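PDB 4LGV: glucose-6-phosphate 1-dehydrogenase from Mycobacterium avium, which probably catalyses the oxidation of glucose 6-phosphate to 6-phosphogluconolactone with reduction of NADP+, the entry step of the pentose phosphate pathway. Local coordinates for residues 217-222 / 329-334; 224-229 / 334-339; 288-293 / 319-324; 294-299 / 464-469; 349-354 / 476-481. All coordinates share one frame; numbering follows the deposited sequence.

Overall arrangement
All five contacts belong to the large mixed sheet of the C-terminal region and its surroundings. Interaction 2 forms its middle, where strands 222-230 and 335-340 run parallel. Interaction 1 joins the loops that lead into these two strands and shares P334 with it, the centres lying about 14 Å apart. Strand 318-323 of interaction 3 pairs with 335-340 on one flank (centres about 10 Å apart), and strand 295-300 of interaction 4 follows next. On the other flank, strand 347-354 of interaction 5 pairs with 222-230, its centre about 8 Å from that of interaction 2. W477 bonds to A467, tying interactions 4 and 5 together. No substrate or cofactor takes part in any contact.

Interaction 1: residues 217-222 / 329-334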
# COMPACT_ATOMS: atom_id res chain seq x y z
N TRP A 217 3.83 -8.60 4.86
CA TRP A 217 4.04 -9.97 4.38
C TRP A 217 3.80 -10.15 2.88
O TRP A 217 3.02 -11.00 2.44
CB TRP A 217 3.12 -10.90 5.19
CG TRP A 217 3.73 -12.20 5.51
CD1 TRP A 217 3.71 -13.32 4.73
CD2 TRP A 217 4.37 -12.55 6.72
NE1 TRP A 217 4.38 -14.34 5.38
CE2 TRP A 217 4.78 -13.90 6.60
CE3 TRP A 217 4.66 -11.88 7.90
CZ2 TRP A 217 5.41 -14.57 7.65
CZ3 TRP A 217 5.31 -12.54 8.92
CH2 TRP A 217 5.67 -13.87 8.80
N ASP A 218 4.47 -9.33 2.10
CA ASP A 218 4.42 -9.38 0.63
C ASP A 218 5.66 -8.70 -0.00
O ASP A 218 6.53 -8.17 0.71
CB ASP A 218 3.14 -8.80 0.12
CG ASP A 218 2.98 -7.33 0.45
OD1 ASP A 218 3.99 -6.60 0.48
OD2 ASP A 218 1.84 -6.88 0.64
N ARG A 219 5.79 -8.79 -1.33
CA ARG A 219 6.96 -8.30 -2.05
C ARG A 219 7.19 -6.81 -1.95
O ARG A 219 8.26 -6.33 -2.35
CB ARG A 219 6.80 -8.64 -3.54
CG ARG A 219 5.63 -7.93 -4.19
CD ARG A 219 5.23 -8.59 -5.49
NE ARG A 219 6.27 -8.44 -6.51
CZ ARG A 219 6.44 -7.36 -7.27
NH1 ARG A 219 5.72 -6.27 -7.12
NH2 ARG A 219 7.37 -7.38 -8.19
N ASP A 220 6.22 -6.06 -1.44
CA ASP A 220 6.40 -4.62 -1.33
C ASP A 220 7.28 -4.34 -0.12
O ASP A 220 7.94 -3.27 -0.07
CB ASP A 220 5.07 -3.87 -1.19
CG ASP A 220 4.22 -3.91 -2.46
OD1 ASP A 220 4.74 -4.18 -3.56
OD2 ASP A 220 3.00 -3.62 -2.38
N SER A 221 7.32 -5.27 0.84
CA SER A 221 8.20 -5.08 1.98
C SER A 221 9.37 -6.05 1.98
O SER A 221 10.42 -5.72 2.49
CB SER A 221 7.40 -5.15 3.31
OG SER A 221 6.51 -4.03 3.48
N ILE A 222 9.15 -7.26 1.48
CA ILE A 222 10.12 -8.36 1.63
C ILE A 222 10.94 -8.44 0.36
O ILE A 222 10.37 -8.50 -0.73
CB ILE A 222 9.44 -9.72 1.81
CG1 ILE A 222 8.58 -9.78 3.08
CG2 ILE A 222 10.44 -10.83 1.82
CD1 ILE A 222 9.27 -9.36 4.33
N ARG A 329 1.85 -11.88 -4.72
CA ARG A 329 2.40 -11.61 -3.38
C ARG A 329 3.92 -11.70 -3.37
O ARG A 329 4.56 -10.91 -2.68
CB ARG A 329 1.85 -12.58 -2.38
CG ARG A 329 2.24 -12.26 -0.94
CD ARG A 329 1.58 -13.19 0.07
NE ARG A 329 0.16 -12.91 0.11
CZ ARG A 329 -0.39 -11.96 0.84
NH1 ARG A 329 0.35 -11.16 1.62
NH2 ARG A 329 -1.69 -11.78 0.78
N TRP A 330 4.49 -12.58 -4.18
CA TRP A 330 5.91 -12.90 -4.06
C TRP A 330 6.79 -12.75 -5.35
O TRP A 330 7.99 -12.98 -5.28
CB TRP A 330 6.08 -14.33 -3.53
CG TRP A 330 5.41 -14.55 -2.19
CD1 TRP A 330 4.32 -15.33 -1.94
CD2 TRP A 330 5.81 -14.00 -0.92
NE1 TRP A 330 4.02 -15.29 -0.60
CE2 TRP A 330 4.93 -14.50 0.04
CE3 TRP A 330 6.83 -13.12 -0.52
CZ2 TRP A 330 5.01 -14.14 1.37
CZ3 TRP A 330 6.92 -12.77 0.81
CH2 TRP A 330 6.01 -13.28 1.75
N ALA A 331 6.23 -12.33 -6.46
CA ALA A 331 7.02 -12.29 -7.72
C ALA A 331 8.28 -11.47 -7.51
O ALA A 331 8.23 -10.39 -6.91
CB ALA A 331 6.22 -11.71 -8.87
N GLY A 332 9.39 -11.98 -8.03
CA GLY A 332 10.68 -11.28 -7.96
C GLY A 332 11.44 -11.44 -6.63
O GLY A 332 12.56 -10.90 -6.49
N VAL A 333 10.86 -12.14 -5.66
CA VAL A 333 11.51 -12.32 -4.37
C VAL A 333 12.28 -13.64 -4.45
O VAL A 333 11.67 -14.68 -4.47
CB VAL A 333 10.48 -12.37 -3.23
CG1 VAL A 333 11.13 -12.78 -1.92
CG2 VAL A 333 9.78 -11.04 -3.08
N PRO A 334 13.62 -13.60 -4.50
CA PRO A 334 14.34 -14.82 -4.50
C PRO A 334 14.21 -15.57 -3.18
O PRO A 334 14.28 -14.97 -2.11
CB PRO A 334 15.83 -14.39 -4.70
CG PRO A 334 15.78 -12.92 -5.05
CD PRO A 334 14.51 -12.43 -4.43
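R219 reaches across R329 to A331: the aliphatic part of its side chain passes along one carbonyl, and its tip meets another. R219 CB lies 3.3 Å from R329 O and also touches V333 CG2; CG and CD pass along the same R329 carbonyl. R329 O also accepts the backbone N of R219 at 2.8 Å. A bend at the third torsion (chi3 -67°) then turns the tip to A331 O, which R219 NE meets at 2.8 Å in an almost straight bond (171°) lying in the guanidinium plane, with NH2 adding a weak one. A long, flexible arginine can follow a loop and still end in a directed donor. R329 returns the grip: its NH1 donates to W217 O at 2.8 Å from above the carbonyl plane, while its NE forms a salt bridge with E266. The W330 ring lies beside this, with D218 CA and R329 CG over one face and W217 CD1 at its edge, 3.7 Å from W330 CZ2. The indole nitrogens of W217 and W330 bond to V263 O and A264 O on helix 246-264, and both rings pack on M352, so the two indoles fill in between that helix and strand 347-354.

Interaction 2: residues 224-229 / 334-339; sequences EIHITM and PIFLRA
H226 and F336 sit side by side on paired parallel strands and point the same way, yet their rings are turned almost perpendicular, with planes at 86° and centroids 5.6 Å apart. The nearest approach is oblique, H226 NE2 to F336 CD2 at 3.8 Å. E224 slants across the same phenyl ring: its extended chain (CG opposite the backbone N, chi1 -175°) brings OE1 to 3.5 Å from F336 CE2. There E224 OE1 also receives H226 NE2 at 2.8 Å, on the anti side of the carboxylate, and H475 N as well. Two pairs further along, on the same face, R338 NE donates to T228 OG1 at 2.9 Å, nearly straight and in the guanidinium plane. Beta-branched threonine suits a strand and holds its hydroxyl close to the backbone, where the extended arginine brings NE alongside. The other face carries I225, I227, M229 and their apolar partners I335, L337 and A339; M229 and A339 pack on V251 and L256 of helix 246-264. Between the faces, main-chain bonds such as I227 N to F336 O, 2.7 Å, hold the parallel register. One face is thus hydrophobic, whereas the other mixes an aromatic ring with a His-carboxylate and an Arg-Thr bond, giving several buried polar atoms partners.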
# COMPACT_ATOMS: atom_id res chain seq x y z
N GLU A 224 13.74 -10.74 0.03
CA GLU A 224 14.38 -12.02 -0.10
C GLU A 224 14.02 -12.92 1.07
O GLU A 224 13.86 -12.44 2.19
CB GLU A 224 15.90 -11.78 -0.11
CG GLU A 224 16.76 -12.97 -0.37
CD GLU A 224 18.16 -12.54 -0.84
OE1 GLU A 224 19.17 -13.27 -0.57
OE2 GLU A 224 18.25 -11.48 -1.46
N ILE A 225 14.02 -14.23 0.83
CA ILE A 225 13.76 -15.21 1.86
C ILE A 225 14.86 -16.27 1.90
O ILE A 225 15.26 -16.76 0.85
CB ILE A 225 12.41 -15.90 1.61
CG1 ILE A 225 11.28 -14.86 1.65
CG2 ILE A 225 12.15 -16.93 2.68
CD1 ILE A 225 9.91 -15.34 1.35
N HIS A 226 15.34 -16.62 3.10
CA HIS A 226 16.31 -17.72 3.28
C HIS A 226 15.72 -18.75 4.23
O HIS A 226 15.27 -18.41 5.33
CB HIS A 226 17.60 -17.28 3.91
CG HIS A 226 18.45 -16.42 3.05
ND1 HIS A 226 19.67 -15.93 3.46
CD2 HIS A 226 18.23 -15.89 1.82
CE1 HIS A 226 20.20 -15.19 2.50
NE2 HIS A 226 19.34 -15.13 1.50
N ILE A 227 15.70 -19.99 3.78
CA ILE A 227 15.24 -21.09 4.61
C ILE A 227 16.43 -22.00 4.94
O ILE A 227 17.14 -22.46 4.04
CB ILE A 227 14.18 -21.89 3.87
CG1 ILE A 227 12.93 -21.02 3.74
CG2 ILE A 227 13.89 -23.17 4.63
CD1 ILE A 227 11.78 -21.65 2.97
N THR A 228 16.69 -22.18 6.21
CA THR A 228 17.81 -22.98 6.67
C THR A 228 17.30 -24.12 7.50
O THR A 228 16.57 -23.91 8.47
CB THR A 228 18.77 -22.15 7.53
OG1 THR A 228 19.37 -21.12 6.75
CG2 THR A 228 19.87 -23.04 8.11
N MET A 229 17.65 -25.34 7.12
CA MET A 229 17.42 -26.49 7.96
C MET A 229 18.75 -27.19 8.25
O MET A 229 19.32 -27.85 7.39
CB MET A 229 16.51 -27.50 7.31
CG MET A 229 16.52 -28.75 8.18
SD MET A 229 15.33 -29.93 7.63
CE MET A 229 15.52 -31.10 8.96
N PRO A 334 13.62 -13.60 -4.50
CA PRO A 334 14.34 -14.82 -4.50
C PRO A 334 14.21 -15.57 -3.18
O PRO A 334 14.28 -14.97 -2.11
CB PRO A 334 15.83 -14.39 -4.70
CG PRO A 334 15.78 -12.92 -5.05
CD PRO A 334 14.51 -12.43 -4.43
N ILE A 335 14.03 -16.89 -3.28
CA ILE A 335 13.93 -17.75 -2.14
C ILE A 335 15.10 -18.74 -2.16
O ILE A 335 15.24 -19.52 -3.08
CB ILE A 335 12.58 -18.48 -2.18
CG1 ILE A 335 11.44 -17.45 -2.23
CG2 ILE A 335 12.44 -19.41 -1.00
CD1 ILE A 335 10.06 -18.02 -2.48
N PHE A 336 15.96 -18.66 -1.15
CA PHE A 336 17.09 -19.54 -1.04
C PHE A 336 16.84 -20.54 0.10
O PHE A 336 16.36 -20.18 1.17
CB PHE A 336 18.39 -18.75 -0.77
CG PHE A 336 18.82 -17.88 -1.93
CD1 PHE A 336 19.48 -18.42 -3.00
CD2 PHE A 336 18.55 -16.55 -1.93
CE1 PHE A 336 19.85 -17.63 -4.09
CE2 PHE A 336 18.93 -15.75 -2.98
CZ PHE A 336 19.60 -16.28 -4.07
N LEU A 337 17.23 -21.77 -0.15
CA LEU A 337 17.02 -22.84 0.78
C LEU A 337 18.30 -23.66 0.95
O LEU A 337 18.97 -23.93 -0.03
CB LEU A 337 15.91 -23.68 0.24
CG LEU A 337 15.46 -24.82 1.09
CD1 LEU A 337 14.00 -25.09 0.75
CD2 LEU A 337 16.35 -26.04 0.85
N ARG A 338 18.64 -23.99 2.20
CA ARG A 338 19.75 -24.86 2.49
C ARG A 338 19.36 -25.82 3.58
O ARG A 338 18.68 -25.46 4.56
CB ARG A 338 21.00 -24.09 2.88
CG ARG A 338 20.90 -23.31 4.16
CD ARG A 338 22.19 -22.57 4.46
NE ARG A 338 21.99 -21.67 5.60
CZ ARG A 338 22.95 -21.01 6.22
NH1 ARG A 338 24.20 -21.13 5.82
NH2 ARG A 338 22.67 -20.23 7.27
N ALA A 339 19.73 -27.07 3.37
CA ALA A 339 19.44 -28.14 4.32
C ALA A 339 20.61 -29.13 4.34
O ALA A 339 21.15 -29.46 3.29
CB ALA A 339 18.17 -28.84 3.95

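Interaction 3: residues 288-293 / 319-324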
# COMPACT_ATOMS: atom_id res chain seq x y z
N PRO A 288 7.94 -22.31 -10.43
CA PRO A 288 8.58 -23.03 -11.50
C PRO A 288 9.45 -24.17 -10.95
O PRO A 288 9.87 -24.13 -9.79
CB PRO A 288 9.47 -21.97 -12.16
CG PRO A 288 9.77 -21.00 -11.08
CD PRO A 288 8.64 -21.07 -10.08
N SER A 289 9.70 -25.16 -11.77
CA SER A 289 10.62 -26.22 -11.41
C SER A 289 12.02 -25.66 -11.14
O SER A 289 12.42 -24.68 -11.71
CB SER A 289 10.62 -27.29 -12.51
OG SER A 289 10.99 -26.73 -13.75
N LEU A 290 12.74 -26.33 -10.26
CA LEU A 290 14.09 -25.87 -9.91
C LEU A 290 15.04 -25.86 -11.12
O LEU A 290 14.95 -26.73 -12.00
CB LEU A 290 14.70 -26.75 -8.83
CG LEU A 290 14.00 -26.81 -7.49
CD1 LEU A 290 14.71 -27.79 -6.61
CD2 LEU A 290 14.00 -25.45 -6.86
N ASP A 291 15.92 -24.85 -11.13
CA ASP A 291 17.07 -24.76 -12.02
C ASP A 291 18.29 -25.52 -11.43
O ASP A 291 18.91 -25.08 -10.46
CB ASP A 291 17.45 -23.30 -12.24
CG ASP A 291 18.53 -23.12 -13.31
OD1 ASP A 291 19.14 -24.13 -13.73
OD2 ASP A 291 18.72 -21.98 -13.76
N PRO A 292 18.67 -26.67 -12.01
CA PRO A 292 19.82 -27.46 -11.47
C PRO A 292 21.15 -26.68 -11.38
O PRO A 292 21.99 -27.05 -10.59
CB PRO A 292 19.97 -28.63 -12.47
CG PRO A 292 18.65 -28.69 -13.17
CD PRO A 292 18.16 -27.25 -13.25
N GLU A 293 21.31 -25.63 -12.19
CA GLU A 293 22.51 -24.78 -12.16
C GLU A 293 22.53 -23.89 -10.95
O GLU A 293 23.55 -23.33 -10.61
CB GLU A 293 22.62 -23.89 -13.41
CG GLU A 293 22.47 -24.59 -14.76
CD GLU A 293 23.47 -25.71 -14.99
OE1 GLU A 293 24.55 -25.68 -14.35
OE2 GLU A 293 23.18 -26.62 -15.81
N VAL A 319 22.04 -29.77 0.66
CA VAL A 319 21.62 -29.07 -0.56
C VAL A 319 21.40 -27.61 -0.30
O VAL A 319 20.81 -27.26 0.70
CB VAL A 319 20.22 -29.43 -1.07
CG1 VAL A 319 20.26 -29.70 -2.58
CG2 VAL A 319 19.66 -30.60 -0.33
N ALA A 320 21.76 -26.79 -1.26
CA ALA A 320 21.39 -25.41 -1.25
C ALA A 320 20.85 -25.08 -2.63
O ALA A 320 21.38 -25.56 -3.62
CB ALA A 320 22.58 -24.55 -0.95
N LEU A 321 19.75 -24.32 -2.67
CA LEU A 321 19.05 -24.08 -3.93
C LEU A 321 18.33 -22.74 -3.96
O LEU A 321 18.14 -22.09 -2.94
CB LEU A 321 18.08 -25.21 -4.21
CG LEU A 321 16.91 -25.38 -3.25
CD1 LEU A 321 15.71 -24.46 -3.57
CD2 LEU A 321 16.44 -26.83 -3.23
N ARG A 322 17.96 -22.33 -5.16
CA ARG A 322 17.22 -21.12 -5.37
C ARG A 322 15.91 -21.46 -6.02
O ARG A 322 15.88 -22.19 -6.98
CB ARG A 322 18.00 -20.14 -6.27
CG ARG A 322 17.26 -18.82 -6.56
CD ARG A 322 18.15 -17.91 -7.42
NE ARG A 322 17.54 -16.60 -7.65
CZ ARG A 322 18.20 -15.47 -7.96
NH1 ARG A 322 19.53 -15.43 -8.07
NH2 ARG A 322 17.53 -14.34 -8.16
N THR A 323 14.84 -20.86 -5.53
CA THR A 323 13.53 -20.98 -6.15
C THR A 323 12.76 -19.65 -6.03
O THR A 323 13.34 -18.59 -5.70
CB THR A 323 12.75 -22.14 -5.49
OG1 THR A 323 11.50 -22.30 -6.15
CG2 THR A 323 12.49 -21.85 -4.03
N GLU A 324 11.49 -19.68 -6.38
CA GLU A 324 10.69 -18.47 -6.39
C GLU A 324 9.21 -18.85 -6.43
O GLU A 324 8.86 -19.98 -6.80
CB GLU A 324 11.03 -17.57 -7.60
CG GLU A 324 10.67 -18.20 -8.92
CD GLU A 324 10.86 -17.34 -10.16
OE1 GLU A 324 10.32 -16.21 -10.26
OE2 GLU A 324 11.50 -17.86 -11.07
O HOH W 1 12.08 -23.00 -8.43
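A water lies between P288 and T323: it donates to P288 O at 2.8 Å, a sound bond, and also approaches T323 OG1, where the 2.5 Å separation is short and should be read with caution. The two protein oxygens are themselves too far apart to bond. T323 faces the water because its OG1 stands opposite the backbone N (chi1 -177°). Beside this bridge the contact is apolar. L290 drops a forked tip onto the strand, crossing L321 at about a right angle, with L290 CD2 3.8 Å from L321 CD1 and L290 CD1 3.9 Å from L321 CD2. The same L290 CD2 also rests 3.8 Å from T323 CB, so one methyl fills the angle between two strand residues; a branched leucine is well shaped for this. At the more exposed end of the contact, proline's rigid ring lies across E324 from CG to the carboxylate, P288 CG being 3.6 Å from E324 OE2, with P288 CD beside the E324 carbonyl oxygen. L290 packs also on I443 and V447 of helix 434-449, while L321 touches V252 of helix 246-264. Such layering, with helices and a connecting loop sealing one face of a mixed sheet, is characteristic of the alpha+beta C-terminal domain of glucose-6-phosphate dehydrogenases.

Interaction 4: residues 294-299 / 464-469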
# COMPACT_ATOMS: atom_id res chain seq x y z
N HIS A 294 21.38 -23.72 -10.31
CA HIS A 294 21.32 -22.92 -9.08
C HIS A 294 21.12 -23.83 -7.86
O HIS A 294 20.49 -23.42 -6.86
CB HIS A 294 20.18 -21.88 -9.20
CG HIS A 294 20.46 -20.78 -10.19
ND1 HIS A 294 21.71 -20.23 -10.39
CD2 HIS A 294 19.63 -20.17 -11.07
CE1 HIS A 294 21.64 -19.32 -11.35
NE2 HIS A 294 20.39 -19.27 -11.78
N CYS A 295 21.59 -25.07 -7.98
CA CYS A 295 21.48 -26.05 -6.94
C CYS A 295 22.87 -26.63 -6.61
O CYS A 295 23.57 -27.10 -7.50
CB CYS A 295 20.52 -27.16 -7.33
SG CYS A 295 20.32 -28.44 -6.05
N VAL A 296 23.24 -26.59 -5.34
CA VAL A 296 24.54 -27.03 -4.88
C VAL A 296 24.36 -28.23 -3.97
O VAL A 296 23.62 -28.19 -2.97
CB VAL A 296 25.24 -25.89 -4.12
CG1 VAL A 296 26.47 -26.38 -3.38
CG2 VAL A 296 25.63 -24.78 -5.10
N ARG A 297 25.08 -29.30 -4.28
CA ARG A 297 24.95 -30.56 -3.55
C ARG A 297 26.22 -30.85 -2.78
O ARG A 297 27.33 -30.73 -3.32
CB ARG A 297 24.64 -31.70 -4.49
CG ARG A 297 23.29 -31.56 -5.11
CD ARG A 297 23.09 -32.53 -6.24
NE ARG A 297 22.90 -33.88 -5.74
CZ ARG A 297 23.77 -34.89 -5.85
NH1 ARG A 297 24.96 -34.76 -6.45
NH2 ARG A 297 23.43 -36.07 -5.35
N GLY A 298 26.06 -31.22 -1.52
CA GLY A 298 27.18 -31.48 -0.65
C GLY A 298 27.12 -32.86 -0.02
O GLY A 298 26.05 -33.47 0.09
N GLN A 299 28.29 -33.33 0.44
CA GLN A 299 28.42 -34.60 1.12
C GLN A 299 29.50 -34.47 2.17
O GLN A 299 30.63 -34.08 1.87
CB GLN A 299 28.82 -35.68 0.15
CG GLN A 299 28.63 -37.08 0.66
CD GLN A 299 29.30 -38.08 -0.26
OE1 GLN A 299 30.51 -38.30 -0.16
NE2 GLN A 299 28.52 -38.69 -1.17
N PRO A 464 29.52 -26.78 1.96
CA PRO A 464 30.39 -26.36 0.87
C PRO A 464 30.38 -24.86 0.60
O PRO A 464 29.31 -24.22 0.67
CB PRO A 464 29.84 -27.11 -0.35
CG PRO A 464 28.58 -27.76 0.08
CD PRO A 464 28.37 -27.59 1.54
N GLU A 465 31.54 -24.31 0.27
CA GLU A 465 31.70 -22.89 -0.05
C GLU A 465 30.90 -22.48 -1.31
O GLU A 465 30.53 -21.33 -1.47
CB GLU A 465 33.18 -22.54 -0.21
N ALA A 466 30.62 -23.43 -2.20
CA ALA A 466 29.79 -23.13 -3.36
C ALA A 466 28.37 -22.67 -2.97
O ALA A 466 27.72 -21.96 -3.75
CB ALA A 466 29.72 -24.34 -4.28
N ALA A 467 27.88 -23.05 -1.79
CA ALA A 467 26.60 -22.50 -1.32
C ALA A 467 26.67 -20.99 -1.05
O ALA A 467 25.64 -20.31 -1.13
CB ALA A 467 26.11 -23.24 -0.09
N GLN A 468 27.87 -20.46 -0.76
CA GLN A 468 28.05 -19.01 -0.62
C GLN A 468 27.88 -18.31 -1.96
O GLN A 468 27.34 -17.20 -2.05
CB GLN A 468 29.43 -18.66 -0.01
CG GLN A 468 29.73 -19.29 1.36
CD GLN A 468 28.71 -18.92 2.42
OE1 GLN A 468 28.51 -17.74 2.70
NE2 GLN A 468 28.04 -19.93 3.00
N ALA A 469 28.36 -18.94 -3.01
CA ALA A 469 28.33 -18.33 -4.35
C ALA A 469 26.87 -18.20 -4.84
O ALA A 469 26.54 -17.28 -5.58
CB ALA A 469 29.16 -19.11 -5.34
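This is a small van der Waals contact without a polar bond between the segments: a short, weakly bonded helix near the C terminus sits on strand 295-300, close to one margin of the large mixed sheet. V296 makes most of the contact. Its two methyls both rest on A466, with V296 CG1 3.9 Å from A466 CB and V296 CG2 3.8 Å from A466 O. V296 CG1 is also 4.0 Å from A467 N. A beta-branched valine suits a strand and presents a broad tip, while alanines at 466 and 467 keep the helix surface flat enough to come close. Two residues on, P464 CG approaches G298 CA to 4.0 Å. Glycine suits this place, since a CB here would point at P464 and clash with its CG. P464 also begins the turn, its O accepting A467 N. A467 extends the packing to Y318 and A320, and A466 and P464 reach H455. W477 NE1 bonds to A467 O, linking the helix to the tail. This is helix-on-sheet packing of the alpha+beta C-terminal domain of glucose-6-phosphate dehydrogenases.

Interaction 5: residues 349-354 / 476-481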
# COMPACT_ATOMS: atom_id res chain seq x y z
N GLU A 349 14.97 -22.52 10.25
CA GLU A 349 14.68 -21.10 10.28
C GLU A 349 14.18 -20.62 8.92
O GLU A 349 14.59 -21.10 7.88
CB GLU A 349 16.00 -20.36 10.62
CG GLU A 349 16.04 -18.88 10.36
CD GLU A 349 17.38 -18.24 10.64
OE1 GLU A 349 18.16 -17.99 9.66
OE2 GLU A 349 17.64 -17.97 11.81
N VAL A 350 13.23 -19.70 8.96
CA VAL A 350 12.78 -18.98 7.78
C VAL A 350 13.12 -17.52 8.06
O VAL A 350 12.61 -16.93 9.00
CB VAL A 350 11.28 -19.13 7.55
CG1 VAL A 350 10.84 -18.36 6.29
CG2 VAL A 350 10.90 -20.59 7.39
N ARG A 351 14.01 -16.95 7.25
CA ARG A 351 14.50 -15.60 7.51
C ARG A 351 14.05 -14.72 6.37
O ARG A 351 14.41 -14.95 5.24
CB ARG A 351 16.03 -15.58 7.62
CG ARG A 351 16.64 -14.20 7.88
CD ARG A 351 18.11 -14.33 8.17
NE ARG A 351 18.33 -15.01 9.43
CZ ARG A 351 18.57 -14.42 10.58
NH1 ARG A 351 18.63 -13.11 10.64
NH2 ARG A 351 18.74 -15.16 11.67
N MET A 352 13.25 -13.71 6.68
CA MET A 352 12.72 -12.84 5.64
C MET A 352 13.38 -11.46 5.74
O MET A 352 13.30 -10.82 6.79
CB MET A 352 11.23 -12.75 5.80
CG MET A 352 10.56 -14.11 5.76
SD MET A 352 8.84 -13.91 6.21
CE MET A 352 8.30 -13.74 4.54
N PHE A 353 14.07 -11.05 4.67
CA PHE A 353 14.75 -9.77 4.62
C PHE A 353 13.83 -8.73 4.08
O PHE A 353 13.21 -8.94 3.00
CB PHE A 353 15.95 -9.85 3.66
CG PHE A 353 17.06 -10.74 4.13
CD1 PHE A 353 17.04 -12.08 3.84
CD2 PHE A 353 18.09 -10.25 4.89
CE1 PHE A 353 18.08 -12.92 4.24
CE2 PHE A 353 19.12 -11.07 5.32
CZ PHE A 353 19.12 -12.42 4.99
N LEU A 354 13.70 -7.60 4.77
CA LEU A 354 12.91 -6.48 4.20
C LEU A 354 13.75 -5.63 3.30
O LEU A 354 14.94 -5.62 3.45
CB LEU A 354 12.35 -5.58 5.27
CG LEU A 354 11.08 -6.11 5.92
CD1 LEU A 354 11.37 -7.23 6.91
CD2 LEU A 354 10.38 -4.99 6.64
N ALA A 476 23.88 -12.20 2.08
CA ALA A 476 24.69 -13.28 2.63
C ALA A 476 23.87 -14.18 3.56
O ALA A 476 22.96 -13.72 4.23
CB ALA A 476 25.89 -12.71 3.37
N TRP A 477 24.18 -15.47 3.56
CA TRP A 477 23.64 -16.36 4.57
C TRP A 477 24.01 -15.80 5.95
O TRP A 477 25.18 -15.52 6.19
CB TRP A 477 24.22 -17.74 4.44
CG TRP A 477 23.83 -18.50 3.18
CD1 TRP A 477 24.64 -18.76 2.14
CD2 TRP A 477 22.59 -19.13 2.89
NE1 TRP A 477 23.97 -19.49 1.19
CE2 TRP A 477 22.70 -19.71 1.62
CE3 TRP A 477 21.38 -19.21 3.55
CZ2 TRP A 477 21.68 -20.40 1.02
CZ3 TRP A 477 20.36 -19.91 2.94
CH2 TRP A 477 20.54 -20.52 1.70
N GLN A 478 23.03 -15.63 6.82
CA GLN A 478 23.24 -15.07 8.15
C GLN A 478 23.39 -16.22 9.16
O GLN A 478 22.97 -17.36 8.90
CB GLN A 478 22.04 -14.24 8.61
CG GLN A 478 21.60 -13.13 7.66
CD GLN A 478 22.59 -11.99 7.60
OE1 GLN A 478 22.90 -11.41 8.61
NE2 GLN A 478 23.11 -11.70 6.40
N GLN A 479 24.00 -15.90 10.30
CA GLN A 479 24.03 -16.85 11.43
C GLN A 479 22.61 -17.06 11.91
O GLN A 479 21.89 -16.09 12.18
CB GLN A 479 24.90 -16.41 12.62
CG GLN A 479 26.17 -17.26 12.88
CD GLN A 479 25.96 -18.63 13.59
OE1 GLN A 479 25.00 -18.86 14.36
NE2 GLN A 479 26.90 -19.54 13.34
N PRO A 480 22.19 -18.32 12.04
CA PRO A 480 20.83 -18.56 12.45
C PRO A 480 20.57 -18.17 13.87
O PRO A 480 21.47 -18.21 14.70
CB PRO A 480 20.67 -20.08 12.32
CG PRO A 480 21.71 -20.48 11.38
CD PRO A 480 22.87 -19.58 11.72
N TRP A 481 19.31 -17.81 14.13
CA TRP A 481 18.87 -17.52 15.46
C TRP A 481 18.68 -18.79 16.29
O TRP A 481 17.71 -19.50 16.11
CB TRP A 481 17.58 -16.72 15.39
CG TRP A 481 17.00 -16.42 16.70
CD1 TRP A 481 17.65 -16.10 17.83
CD2 TRP A 481 15.62 -16.38 17.00
NE1 TRP A 481 16.78 -15.86 18.83
CE2 TRP A 481 15.50 -16.02 18.35
CE3 TRP A 481 14.46 -16.61 16.25
CZ2 TRP A 481 14.24 -15.89 18.99
CZ3 TRP A 481 13.21 -16.47 16.89
CH2 TRP A 481 13.12 -16.13 18.25
O HOH W 2 20.43 -18.65 8.56
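The guanidinium of R351 has Q478 CB over one face, 3.8 Å above its plane and toward the rim, while E349 OE1 and W481 N lie at its edge. The F353 ring meets the same Q478 edge-on, F353 CZ 3.7 Å from Q478 CG; its stacking partner is H475. The first torsion of Q478 (chi1 -54°), with CG beside the backbone N, puts CG at that ring edge, and a bend at chi2 carries NE2 back to A476 O. R351 holds the E349 carboxylate side-on, NE to OE1 and NH2 to OE2, both at 3.0 Å and from above the carboxylate plane. Glutamate and arginine two apart on a strand project to the same side, which permits the pair. R351 NH1 bonds to Q373. E349 OE2 has a second donor in W481 N, 2.9 Å away and nearly along the C-O axis. This bond, the packing of Q478 and a water between E349 OE1 and Q478 O hold the C-terminal tail where it crosses one face of the mixed sheet of the C-terminal domain.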